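Local coordinates for reticulocyte-binding protein 2a (PDB 4Z8N), which probably binds a receptor on the red-cell surface through this erythrocyte-binding domain during reticulocyte invasion by Plasmodium vivax, at residues I153-E156 with I157-R161. Numbering follows the deposited sequence.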
ATOM      1  N   ILE A 153     -19.801  16.239 -11.953  1.00 52.61           N
ATOM      2  CA  ILE A 153     -20.103  16.111 -10.528  1.00 51.67           C
ATOM      3  C   ILE A 153     -19.049  15.277  -9.811  1.00 44.76           C
ATOM      4  O   ILE A 153     -18.488  15.700  -8.798  1.00 41.45           O
ATOM      5  CB  ILE A 153     -21.484  15.472 -10.295  1.00 52.14           C
ATOM      6  CG1 ILE A 153     -22.591  16.411 -10.776  1.00 48.77           C
ATOM      7  CG2 ILE A 153     -21.674  15.134  -8.823  1.00 51.20           C
ATOM      8  CD1 ILE A 153     -22.590  17.750 -10.081  1.00 54.05           C
ATOM      9  N   MET A 154     -18.783  14.091 -10.347  1.00 41.95           N
ATOM     10  CA  MET A 154     -17.832  13.170  -9.739  1.00 42.41           C
ATOM     11  C   MET A 154     -16.417  13.735  -9.749  1.00 42.87           C
ATOM     12  O   MET A 154     -15.658  13.533  -8.803  1.00 37.40           O
ATOM     13  CB  MET A 154     -17.863  11.822 -10.459  1.00 41.74           C
ATOM     14  CG  MET A 154     -19.159  11.048 -10.279  1.00 42.02           C
ATOM     15  SD  MET A 154     -19.546  10.757  -8.543  1.00 41.57           S
ATOM     16  CE  MET A 154     -18.047   9.934  -8.001  1.00 30.42           C
ATOM     17  N   LEU A 155     -16.067  14.437 -10.822  1.00 45.61           N
ATOM     18  CA  LEU A 155     -14.748  15.050 -10.929  1.00 47.29           C
ATOM     19  C   LEU A 155     -14.571  16.090  -9.832  1.00 42.83           C
ATOM     20  O   LEU A 155     -13.509  16.186  -9.223  1.00 36.49           O
ATOM     21  CB  LEU A 155     -14.546  15.687 -12.310  1.00 46.22           C
ATOM     22  CG  LEU A 155     -13.151  16.261 -12.582  1.00 47.83           C
ATOM     23  CD1 LEU A 155     -12.092  15.176 -12.460  1.00 46.91           C
ATOM     24  CD2 LEU A 155     -13.084  16.928 -13.948  1.00 50.37           C
ATOM     25  N   GLU A 156     -15.624  16.861  -9.581  1.00 44.63           N
ATOM     26  CA  GLU A 156     -15.602  17.873  -8.534  1.00 50.07           C
ATOM     27  C   GLU A 156     -15.442  17.222  -7.164  1.00 44.70           C
ATOM     28  O   GLU A 156     -14.741  17.741  -6.295  1.00 46.13           O
ATOM     29  CB  GLU A 156     -16.876  18.719  -8.574  1.00 60.16           C
ATOM     30  CG  GLU A 156     -16.907  19.842  -7.549  1.00 70.24           C
ATOM     31  CD  GLU A 156     -15.790  20.848  -7.751  1.00 80.88           C
ATOM     32  OE1 GLU A 156     -15.440  21.126  -8.918  1.00 85.40           O
ATOM     33  OE2 GLU A 156     -15.257  21.356  -6.742  1.00 85.33           O
ATOM     34  N   ILE A 157     -16.094  16.079  -6.981  1.00 40.46           N
ATOM     35  CA  ILE A 157     -15.963  15.317  -5.746  1.00 41.78           C
ATOM     36  C   ILE A 157     -14.534  14.810  -5.581  1.00 39.82           C
ATOM     37  O   ILE A 157     -13.950  14.929  -4.504  1.00 43.93           O
ATOM     38  CB  ILE A 157     -16.941  14.130  -5.708  1.00 37.57           C
ATOM     39  CG1 ILE A 157     -18.383  14.641  -5.717  1.00 37.76           C
ATOM     40  CG2 ILE A 157     -16.686  13.269  -4.481  1.00 33.26           C
ATOM     41  CD1 ILE A 157     -19.425  13.550  -5.676  1.00 36.76           C
ATOM     42  N   TYR A 158     -13.971  14.260  -6.654  1.00 39.95           N
ATOM     43  CA  TYR A 158     -12.605  13.736  -6.626  1.00 42.00           C
ATOM     44  C   TYR A 158     -11.575  14.833  -6.384  1.00 40.93           C
ATOM     45  O   TYR A 158     -10.647  14.662  -5.594  1.00 39.85           O
ATOM     46  CB  TYR A 158     -12.276  13.010  -7.934  1.00 40.14           C
ATOM     47  CG  TYR A 158     -13.009  11.702  -8.120  1.00 40.09           C
ATOM     48  CD1 TYR A 158     -13.601  11.057  -7.045  1.00 36.61           C
ATOM     49  CD2 TYR A 158     -13.099  11.108  -9.373  1.00 38.47           C
ATOM     50  CE1 TYR A 158     -14.268   9.861  -7.209  1.00 38.15           C
ATOM     51  CE2 TYR A 158     -13.763   9.909  -9.546  1.00 38.23           C
ATOM     52  CZ  TYR A 158     -14.345   9.290  -8.461  1.00 38.87           C
ATOM     53  OH  TYR A 158     -15.011   8.099  -8.623  1.00 42.57           O
ATOM     54  N   VAL A 159     -11.739  15.952  -7.081  1.00 41.76           N
ATOM     55  CA  VAL A 159     -10.830  17.085  -6.957  1.00 42.42           C
ATOM     56  C   VAL A 159     -10.781  17.596  -5.516  1.00 44.08           C
ATOM     57  O   VAL A 159      -9.704  17.810  -4.963  1.00 47.93           O
ATOM     58  CB  VAL A 159     -11.237  18.233  -7.913  1.00 47.76           C
ATOM     59  CG1 VAL A 159     -10.619  19.550  -7.481  1.00 49.52           C
ATOM     60  CG2 VAL A 159     -10.842  17.901  -9.347  1.00 47.11           C
ATOM     61  N   GLU A 160     -11.947  17.773  -4.904  1.00 42.24           N
ATOM     62  CA  GLU A 160     -12.016  18.272  -3.534  1.00 48.44           C
ATOM     63  C   GLU A 160     -11.374  17.294  -2.546  1.00 44.08           C
ATOM     64  O   GLU A 160     -10.756  17.703  -1.563  1.00 44.02           O
ATOM     65  CB  GLU A 160     -13.471  18.545  -3.142  1.00 60.42           C
ATOM     66  CG  GLU A 160     -13.651  19.175  -1.766  1.00 74.44           C
ATOM     67  CD  GLU A 160     -13.092  20.588  -1.672  1.00 86.75           C
ATOM     68  OE1 GLU A 160     -12.897  21.233  -2.723  1.00 89.34           O
ATOM     69  OE2 GLU A 160     -12.850  21.053  -0.538  1.00 93.55           O
ATOM     70  N   ARG A 161     -11.514  16.001  -2.817  1.00 37.72           N
ATOM     71  CA  ARG A 161     -10.960  14.980  -1.938  1.00 39.32           C
ATOM     72  C   ARG A 161      -9.433  14.923  -1.980  1.00 37.58           C
ATOM     73  O   ARG A 161      -8.795  14.782  -0.941  1.00 37.67           O
ATOM     74  CB  ARG A 161     -11.546  13.610  -2.284  1.00 40.40           C
ATOM     75  CG  ARG A 161     -12.976  13.434  -1.801  1.00 42.23           C
ATOM     76  CD  ARG A 161     -13.561  12.107  -2.242  1.00 42.98           C
ATOM     77  NE  ARG A 161     -14.910  11.915  -1.715  1.00 43.49           N
ATOM     78  CZ  ARG A 161     -15.677  10.867  -1.990  1.00 39.43           C
ATOM     79  NH1 ARG A 161     -15.232   9.907  -2.792  1.00 38.55           N
ATOM     80  NH2 ARG A 161     -16.892  10.780  -1.465  1.00 39.62           N
TER
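Met154 meets Tyr158 one helical turn on, its methyl CE lying 3.6 Å from the hydroxyl oxygen OH and close to ring atom CZ. Bends at chi2 and chi3 (-57° and -56°) fold the thioether back so that CE reaches the far end of the ring, while SD touches Ile157 CD1 at 4.0 Å. Over one ring face, displaced toward the rim, sits the carbonyl oxygen Met154 O, 3.3 Å from CG of Tyr158. Ile153 CG2 flanks the same Ile157 methyl, CD1, more loosely at 4.2 Å, and on another side of the helix Leu155 CG faces Val159 CG2 at 4.3 Å. Four successive i to i+4 backbone bonds set the helical spacing that brings these side chains together, among them Tyr158 N to Met154 O at 2.8 Å and the longer Glu160 N to Glu156 O at 3.1 Å. The carboxylates of exposed Glu156 and Glu160, one turn apart, do not touch, OE2 of the former 4.7 Å from OE1 of the latter, a like-charge pairing that may be mildly unfavourable. Tyr158 stacks on Tyr260, its hydroxyl making a weak hydrogen bond to Glu33, while Leu155 and Val159 pack on helix 199-237. The arrangement is that of an amphipathic alpha-helix, here 149-162, whose buried side packs against helices 26-37, 199-237 and 246-297 of the largely helical erythrocyte-binding domain.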